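Local coordinates for enoyl-acyl carrier protein reductase (Uncultured bacterium, PDB 6KI9), which probably catalyses the nicotinamide-dependent reduction of the enoyl double bond on acyl carrier protein, the closing step of each round of fatty-acid elongation, at residues A[289-294]-A[400-405]; A[25-30]-A[53-58]. One frame throughout, in Å; residues are numbered along the deposited sequence.

Interaction 1: residues A[289-294]-A[400-405]; sequences PEIRTN and ALVLEG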
ATOM      1  N   PRO A 289       5.086  -2.828  -6.676  1.00 14.86           N
ATOM      2  CA  PRO A 289       5.810  -4.046  -6.285  1.00 15.43           C
ATOM      3  C   PRO A 289       5.846  -4.313  -4.787  1.00 17.34           C
ATOM      4  O   PRO A 289       5.643  -3.412  -3.965  1.00 17.94           O
ATOM      5  CB  PRO A 289       7.230  -3.788  -6.799  1.00 17.27           C
ATOM      6  CG  PRO A 289       7.056  -2.791  -7.895  1.00 15.57           C
ATOM      7  CD  PRO A 289       5.953  -1.897  -7.425  1.00 15.68           C
ATOM      8  N   GLU A 290       6.119  -5.564  -4.445  1.00 15.94           N
ATOM      9  CA  GLU A 290       6.491  -5.924  -3.083  1.00 15.55           C
ATOM     10  C   GLU A 290       7.712  -5.123  -2.645  1.00 16.27           C
ATOM     11  O   GLU A 290       8.668  -4.984  -3.406  1.00 18.14           O
ATOM     12  CB  GLU A 290       6.807  -7.418  -2.977  1.00 16.31           C
ATOM     13  CG  GLU A 290       5.702  -8.352  -3.430  1.00 15.13           C
ATOM     14  CD  GLU A 290       5.708  -8.603  -4.934  1.00 17.98           C
ATOM     15  OE1 GLU A 290       6.603  -8.090  -5.637  1.00 17.75           O
ATOM     16  OE2 GLU A 290       4.809  -9.325  -5.405  1.00 18.59           O
ATOM     17  N   ILE A 291       7.677  -4.602  -1.423  1.00 16.84           N
ATOM     18  CA  ILE A 291       8.866  -4.028  -0.795  1.00 17.12           C
ATOM     19  C   ILE A 291       8.896  -4.451   0.664  1.00 16.11           C
ATOM     20  O   ILE A 291       7.888  -4.898   1.207  1.00 20.19           O
ATOM     21  CB  ILE A 291       8.897  -2.482  -0.868  1.00 20.63           C
ATOM     22  CG1 ILE A 291       7.667  -1.896  -0.177  1.00 23.59           C
ATOM     23  CG2 ILE A 291       9.000  -2.000  -2.307  1.00 22.52           C
ATOM     24  CD1 ILE A 291       7.705  -0.379  -0.049  1.00 29.42           C
ATOM     25  N   ARG A 292      10.053  -4.316   1.300  1.00 15.25           N
ATOM     26  CA  ARG A 292      10.157  -4.598   2.723  1.00 16.14           C
ATOM     27  C   ARG A 292      11.205  -3.675   3.315  1.00 19.19           C
ATOM     28  O   ARG A 292      12.377  -4.037   3.439  1.00 21.37           O
ATOM     29  CB  ARG A 292      10.504  -6.067   2.979  1.00 18.31           C
ATOM     30  CG  ARG A 292      10.217  -6.497   4.408  1.00 19.46           C
ATOM     31  CD  ARG A 292      10.464  -7.972   4.614  1.00 22.52           C
ATOM     32  NE  ARG A 292      10.099  -8.380   5.968  1.00 23.61           N
ATOM     33  CZ  ARG A 292      10.638  -9.419   6.595  1.00 21.86           C
ATOM     34  NH1 ARG A 292      11.570 -10.146   5.994  1.00 23.25           N
ATOM     35  NH2 ARG A 292      10.257  -9.725   7.828  1.00 22.99           N
ATOM     36  N   THR A 293      10.775  -2.462   3.654  1.00 22.74           N
ATOM     37  CA  THR A 293      11.687  -1.454   4.184  1.00 26.36           C
ATOM     38  C   THR A 293      12.029  -1.751   5.643  1.00 26.12           C
ATOM     39  O   THR A 293      13.039  -1.275   6.163  1.00 28.75           O
ATOM     40  CB  THR A 293      11.098  -0.039   4.063  1.00 26.52           C
ATOM     41  OG1 THR A 293       9.824   0.008   4.721  1.00 29.14           O
ATOM     42  CG2 THR A 293      10.915   0.328   2.597  1.00 24.93           C
ATOM     43  N   ASN A 294      11.182  -2.539   6.297  1.00 24.18           N
ATOM     44  CA  ASN A 294      11.456  -2.998   7.654  1.00 25.49           C
ATOM     45  C   ASN A 294      11.482  -4.518   7.718  1.00 25.32           C
ATOM     46  O   ASN A 294      10.444  -5.154   7.872  1.00 23.72           O
ATOM     47  CB  ASN A 294      10.412  -2.464   8.632  1.00 28.04           C
ATOM     48  CG  ASN A 294      10.619  -2.983  10.042  1.00 29.72           C
ATOM     49  OD1 ASN A 294      11.707  -3.450  10.393  1.00 29.81           O
ATOM     50  ND2 ASN A 294       9.568  -2.925  10.856  1.00 33.29           N
ATOM     51  N   ALA A 400      14.586   0.387  -1.543  1.00 14.45           N
ATOM     52  CA  ALA A 400      14.867   1.802  -1.796  1.00 14.55           C
ATOM     53  C   ALA A 400      14.784   2.130  -3.286  1.00 16.27           C
ATOM     54  O   ALA A 400      14.229   3.172  -3.675  1.00 17.05           O
ATOM     55  CB  ALA A 400      16.229   2.181  -1.246  1.00 17.39           C
ATOM     56  N   LEU A 401      15.317   1.236  -4.119  1.00 15.35           N
ATOM     57  CA  LEU A 401      15.236   1.449  -5.565  1.00 16.77           C
ATOM     58  C   LEU A 401      13.794   1.474  -6.070  1.00 16.86           C
ATOM     59  O   LEU A 401      13.432   2.314  -6.909  1.00 17.12           O
ATOM     60  CB  LEU A 401      16.025   0.369  -6.314  1.00 14.93           C
ATOM     61  CG  LEU A 401      17.535   0.398  -6.097  1.00 15.63           C
ATOM     62  CD1 LEU A 401      18.201  -0.641  -6.992  1.00 16.25           C
ATOM     63  CD2 LEU A 401      18.086   1.788  -6.367  1.00 18.91           C
ATOM     64  N   VAL A 402      12.971   0.549  -5.583  1.00 15.02           N
ATOM     65  CA  VAL A 402      11.575   0.507  -6.009  1.00 14.41           C
ATOM     66  C   VAL A 402      10.850   1.795  -5.619  1.00 14.30           C
ATOM     67  O   VAL A 402      10.109   2.360  -6.425  1.00 16.78           O
ATOM     68  CB  VAL A 402      10.836  -0.704  -5.419  1.00 15.72           C
ATOM     69  CG1 VAL A 402       9.341  -0.588  -5.666  1.00 16.08           C
ATOM     70  CG2 VAL A 402      11.378  -1.999  -6.021  1.00 14.08           C
ATOM     71  N   LEU A 403      11.068   2.262  -4.392  1.00 14.63           N
ATOM     72  CA  LEU A 403      10.452   3.528  -3.960  1.00 14.04           C
ATOM     73  C   LEU A 403      10.865   4.674  -4.898  1.00 16.25           C
ATOM     74  O   LEU A 403      10.015   5.485  -5.381  1.00 17.76           O
ATOM     75  CB  LEU A 403      10.857   3.844  -2.523  1.00 16.64           C
ATOM     76  CG  LEU A 403      10.353   2.866  -1.464  1.00 21.73           C
ATOM     77  CD1 LEU A 403      10.828   3.281  -0.084  1.00 24.06           C
ATOM     78  CD2 LEU A 403       8.842   2.789  -1.498  1.00 20.96           C
ATOM     79  N   GLU A 404      12.177   4.711  -5.169  1.00 16.21           N
ATOM     80  CA  GLU A 404      12.782   5.750  -6.006  1.00 18.47           C
ATOM     81  C   GLU A 404      12.183   5.781  -7.409  1.00 19.30           C
ATOM     82  O   GLU A 404      11.897   6.854  -7.948  1.00 20.13           O
ATOM     83  CB  GLU A 404      14.297   5.549  -6.102  1.00 20.14           C
ATOM     84  CG  GLU A 404      14.995   6.541  -7.038  1.00 21.82           C
ATOM     85  CD  GLU A 404      16.482   6.255  -7.213  1.00 27.63           C
ATOM     86  OE1 GLU A 404      17.017   5.367  -6.518  1.00 29.39           O
ATOM     87  OE2 GLU A 404      17.117   6.915  -8.058  1.00 28.62           O
ATOM     88  N   GLY A 405      11.979   4.608  -7.998  1.00 15.95           N
ATOM     89  CA  GLY A 405      11.446   4.522  -9.344  1.00 17.05           C
ATOM     90  C   GLY A 405       9.952   4.784  -9.413  1.00 17.04           C
ATOM     91  O   GLY A 405       9.454   5.345 -10.399  1.00 17.03           O
TER
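Pro289 and Val402 lie 7.4 Å apart, CA to CA, where the irregular chain of 289-294 passes one face of helix 394-413. The loop follows strand 283-287 of the mainly parallel, Rossmann-type sheet. Val402 carries its CG1 anti to the backbone N (chi1 170°), which lodges that methyl between two loop residues: it lies 3.9 Å from Pro289 CG, with CB and CD of the ring almost as near, and 3.7 Å from Ile291 CG2. Ile291 meets two side chains of the helix, since its CG1 branch runs off separately and brings CD1 to 3.7 Å from Leu403 CD2, the two side chains crossing at about a right angle. The other leucine methyl, CD1, rests 4.0 Å from Thr293 CG2; chi1 of 56° turns this methyl, rather than OG1, to the helix. Tyr33 of helix 33-43 touches Ile291, Val402 and Leu403. Beta-branched Val402 and Ile291 and the closed ring of Pro289 have few torsions to fix, so they probably pack at modest entropic cost. Ser399, one residue earlier on the helix, adds a hydrogen bond to Arg292 N, but between the two segments themselves the contact is purely apolar and probably rests on shape and exclusion of water.

Interaction 2: residues A[25-30]-A[53-58]; sequences FGELFG and VGRRDE. With EDO (1,2-ethanediol), chain F; EDO (1,2-ethanediol), chain H; EDO (1,2-ethanediol), chain K.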
ATOM      1  N   PHE A  25      -4.272  12.535   0.676  1.00 17.44           N
ATOM      2  CA  PHE A  25      -5.427  11.997   1.371  1.00 17.96           C
ATOM      3  C   PHE A  25      -4.990  10.777   2.181  1.00 19.98           C
ATOM      4  O   PHE A  25      -5.189   9.619   1.794  1.00 18.60           O
ATOM      5  CB  PHE A  25      -6.547  11.658   0.383  1.00 17.74           C
ATOM      6  CG  PHE A  25      -7.891  11.476   1.036  1.00 20.30           C
ATOM      7  CD1 PHE A  25      -8.628  12.577   1.442  1.00 20.77           C
ATOM      8  CD2 PHE A  25      -8.412  10.208   1.250  1.00 20.90           C
ATOM      9  CE1 PHE A  25      -9.865  12.421   2.047  1.00 22.71           C
ATOM     10  CE2 PHE A  25      -9.654  10.045   1.855  1.00 20.75           C
ATOM     11  CZ  PHE A  25     -10.380  11.158   2.256  1.00 22.08           C
ATOM     12  N   GLY A  26      -4.379  11.080   3.320  1.00 20.99           N
ATOM     13  CA  GLY A  26      -3.757  10.109   4.196  1.00 22.96           C
ATOM     14  C   GLY A  26      -2.790  10.916   5.042  1.00 23.57           C
ATOM     15  O   GLY A  26      -2.465  12.043   4.684  1.00 23.63           O
ATOM     16  N   GLU A  27      -2.327  10.372   6.161  1.00 23.83           N
ATOM     17  CA  GLU A  27      -1.332  11.103   6.935  1.00 24.35           C
ATOM     18  C   GLU A  27      -0.026  10.334   6.910  1.00 26.63           C
ATOM     19  O   GLU A  27       0.003   9.122   7.118  1.00 31.40           O
ATOM     20  CB  GLU A  27      -1.791  11.347   8.379  1.00 27.37           C
ATOM     21  CG  GLU A  27      -0.838  12.277   9.138  1.00 28.07           C
ATOM     22  CD  GLU A  27      -1.348  12.712  10.503  1.00 28.82           C
ATOM     23  OE1 GLU A  27      -2.518  12.431  10.834  1.00 24.54           O
ATOM     24  OE2 GLU A  27      -0.570  13.354  11.241  1.00 29.31           O
ATOM     25  N   LEU A  28       1.053  11.067   6.656  1.00 26.89           N
ATOM     26  CA  LEU A  28       2.392  10.504   6.563  1.00 32.11           C
ATOM     27  C   LEU A  28       2.951  10.125   7.938  1.00 37.54           C
ATOM     28  O   LEU A  28       3.048  10.959   8.838  1.00 39.30           O
ATOM     29  CB  LEU A  28       3.306  11.516   5.868  1.00 31.76           C
ATOM     30  CG  LEU A  28       4.587  11.107   5.153  1.00 34.92           C
ATOM     31  CD1 LEU A  28       4.290  10.120   4.046  1.00 33.47           C
ATOM     32  CD2 LEU A  28       5.254  12.356   4.590  1.00 34.83           C
ATOM     33  N   PHE A  29       3.309   8.854   8.089  1.00 40.13           N
ATOM     34  CA  PHE A  29       3.977   8.357   9.287  1.00 43.75           C
ATOM     35  C   PHE A  29       5.104   7.420   8.881  1.00 48.78           C
ATOM     36  O   PHE A  29       4.857   6.265   8.535  1.00 54.74           O
ATOM     37  CB  PHE A  29       3.013   7.608  10.213  1.00 44.54           C
ATOM     38  CG  PHE A  29       1.928   8.462  10.804  1.00 45.00           C
ATOM     39  CD1 PHE A  29       2.218   9.372  11.809  1.00 44.89           C
ATOM     40  CD2 PHE A  29       0.611   8.313  10.398  1.00 44.45           C
ATOM     41  CE1 PHE A  29       1.221  10.146  12.371  1.00 44.43           C
ATOM     42  CE2 PHE A  29      -0.392   9.084  10.959  1.00 44.38           C
ATOM     43  CZ  PHE A  29      -0.086  10.000  11.949  1.00 44.38           C
ATOM     44  N   GLY A  30       6.340   7.903   8.928  1.00 47.57           N
ATOM     45  CA  GLY A  30       7.459   7.086   8.502  1.00 47.47           C
ATOM     46  C   GLY A  30       7.581   7.028   6.992  1.00 46.72           C
ATOM     47  O   GLY A  30       6.700   7.490   6.267  1.00 48.51           O
ATOM     48  N   VAL A  53      -5.402  12.246  10.382  1.00 22.98           N
ATOM     49  CA  VAL A  53      -6.294  11.210  10.874  1.00 21.68           C
ATOM     50  C   VAL A  53      -6.723  11.523  12.298  1.00 22.97           C
ATOM     51  O   VAL A  53      -7.577  10.840  12.861  1.00 24.53           O
ATOM     52  CB  VAL A  53      -5.631   9.821  10.832  1.00 23.82           C
ATOM     53  CG1 VAL A  53      -5.274   9.455   9.398  1.00 26.85           C
ATOM     54  CG2 VAL A  53      -4.396   9.795  11.714  1.00 25.72           C
ATOM     55  N   GLY A  54      -6.117  12.556  12.876  1.00 22.11           N
ATOM     56  CA  GLY A  54      -6.424  12.954  14.237  1.00 24.12           C
ATOM     57  C   GLY A  54      -5.661  12.103  15.231  1.00 25.67           C
ATOM     58  O   GLY A  54      -4.865  11.244  14.850  1.00 27.05           O
ATOM     59  N   ARG A  55      -5.912  12.342  16.512  1.00 26.08           N
ATOM     60  CA  ARG A  55      -5.324  11.548  17.584  1.00 27.58           C
ATOM     61  C   ARG A  55      -6.422  11.155  18.561  1.00 29.49           C
ATOM     62  O   ARG A  55      -7.603  11.398  18.306  1.00 28.05           O
ATOM     63  CB  ARG A  55      -4.213  12.316  18.306  1.00 27.36           C
ATOM     64  CG  ARG A  55      -3.145  12.925  17.398  1.00 27.84           C
ATOM     65  CD  ARG A  55      -2.242  11.875  16.767  1.00 27.00           C
ATOM     66  NE  ARG A  55      -1.204  12.487  15.939  1.00 29.41           N
ATOM     67  CZ  ARG A  55      -1.282  12.630  14.617  1.00 30.56           C
ATOM     68  NH1 ARG A  55      -2.352  12.198  13.963  1.00 28.44           N
ATOM     69  NH2 ARG A  55      -0.289  13.202  13.947  1.00 29.90           N
ATOM     70  N   ARG A  56      -6.030  10.573  19.690  1.00 33.57           N
ATOM     71  CA  ARG A  56      -6.988  10.135  20.698  1.00 33.97           C
ATOM     72  C   ARG A  56      -6.681  10.775  22.044  1.00 36.53           C
ATOM     73  O   ARG A  56      -5.519  10.907  22.423  1.00 38.21           O
ATOM     74  CB  ARG A  56      -6.966   8.612  20.832  1.00 34.63           C
ATOM     75  CG  ARG A  56      -7.231   7.856  19.542  1.00 34.96           C
ATOM     76  CD  ARG A  56      -8.710   7.595  19.370  1.00 36.14           C
ATOM     77  NE  ARG A  56      -9.015   6.910  18.117  1.00 35.67           N
ATOM     78  CZ  ARG A  56     -10.248   6.628  17.712  1.00 33.91           C
ATOM     79  NH1 ARG A  56     -11.282   6.965  18.470  1.00 33.63           N
ATOM     80  NH2 ARG A  56     -10.448   6.010  16.557  1.00 33.32           N
ATOM     81  N   ASP A  57      -7.723  11.190  22.759  1.00 36.08           N
ATOM     82  CA  ASP A  57      -7.523  11.789  24.074  1.00 37.86           C
ATOM     83  C   ASP A  57      -7.341  10.708  25.137  1.00 39.07           C
ATOM     84  O   ASP A  57      -7.177   9.531  24.816  1.00 39.66           O
ATOM     85  CB  ASP A  57      -8.683  12.730  24.440  1.00 39.20           C
ATOM     86  CG  ASP A  57     -10.034  12.028  24.503  1.00 37.87           C
ATOM     87  OD1 ASP A  57     -10.089  10.789  24.640  1.00 37.15           O
ATOM     88  OD2 ASP A  57     -11.058  12.738  24.424  1.00 38.09           O
ATOM     89  N   GLU A  58      -7.383  11.116  26.400  1.00 40.73           N
ATOM     90  CA  GLU A  58      -7.147  10.204  27.514  1.00 43.46           C
ATOM     91  C   GLU A  58      -8.214   9.116  27.620  1.00 40.18           C
ATOM     92  O   GLU A  58      -7.981   8.063  28.214  1.00 41.40           O
ATOM     93  CB  GLU A  58      -7.070  10.992  28.823  1.00 48.80           C
ATOM     94  CG  GLU A  58      -8.193  11.998  29.003  1.00 53.20           C
ATOM     95  CD  GLU A  58      -7.894  13.018  30.082  1.00 58.63           C
ATOM     96  OE1 GLU A  58      -6.943  12.800  30.863  1.00 60.54           O
ATOM     97  OE2 GLU A  58      -8.604  14.043  30.148  1.00 60.73           O
TER
HETATM   98  C1  EDO F 503      -2.838   6.871   5.338  1.00 39.52           C
HETATM   99  O1  EDO F 503      -3.344   7.449   6.548  1.00 35.71           O
HETATM  100  C2  EDO F 503      -1.359   6.521   5.480  1.00 43.42           C
HETATM  101  O2  EDO F 503      -0.553   7.565   4.920  1.00 47.84           O
HETATM  102  C1  EDO H 505     -14.648   7.366  16.605  1.00 48.05           C
HETATM  103  O1  EDO H 505     -14.080   6.877  17.826  1.00 48.63           O
HETATM  104  C2  EDO H 505     -13.538   7.539  15.575  1.00 49.44           C
HETATM  105  O2  EDO H 505     -12.778   6.329  15.488  1.00 48.58           O
HETATM  106  C1  EDO K 508      -8.432   3.305  14.381  1.00 61.02           C
HETATM  107  O1  EDO K 508      -9.043   4.519  14.829  1.00 59.76           O
HETATM  108  C2  EDO K 508      -8.263   2.360  15.562  1.00 60.90           C
HETATM  109  O2  EDO K 508      -7.930   1.056  15.078  1.00 61.32           O
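Glu27 OE1 is gripped by Val53 N at 2.9 Å, nearly along the C-O axis, and by Arg55 NH1 at 3.1 Å; Thr52 OG1 also bonds to it. The loop after strand 21-25 here meets the end of the parallel strand 47-56, the two strands being joined through helix 33-43 in a Rossmann beta-alpha-beta unit, and Gly26 and Gly30 are consistent with a cofactor-binding loop. Arg55 takes the carboxylate end-on in a two-pronged salt bridge, NH2 reaching OE2 at 2.7 Å. Both bonds are almost straight and use the syn sides of the oxygens, though 29° out of the carboxylate plane. Glutamate has the length for this: with CG anti to the backbone N (chi1 -172°) and the chain extended, it reaches from the loop to the neighbouring strand end. The Phe29 edge meets one face of the guanidinium, CZ lying 3.7 Å from Arg55 NH1 with the planes 61° apart, while CE2 touches Val53 CG2 at 4.1 Å. Shortening Glu27 to an alanine is likely to leave the Arg55 charge without this carboxylate mate and Val53 N without this acceptor. Ethanediol F bonds to both Glu27 N and Glu27 O. Arg55 NH1 has a second fixing point, Gly54 O at 2.8 Å, which it approaches from well above the carbonyl plane.

Interaction 1 is a largely buried contact, its centre about 11 Å from the centre of the chain, whereas interaction 2 is a surface contact whose centre lies about 17 Å from that of the chain. Their chemistry follows suit: methyl groups and a proline ring pack without polar bonds in the first, while in the second a charged pair and a backbone N-H tie a loop to the end of the neighbouring strand. The two do not touch, their nearest atoms being about 8 Å apart, yet both involve loops leaving strands of the same mixed sheet. Helix 33-43 relates them too, since it follows segment 25-30 and presents Tyr33 to both sides of interaction 1.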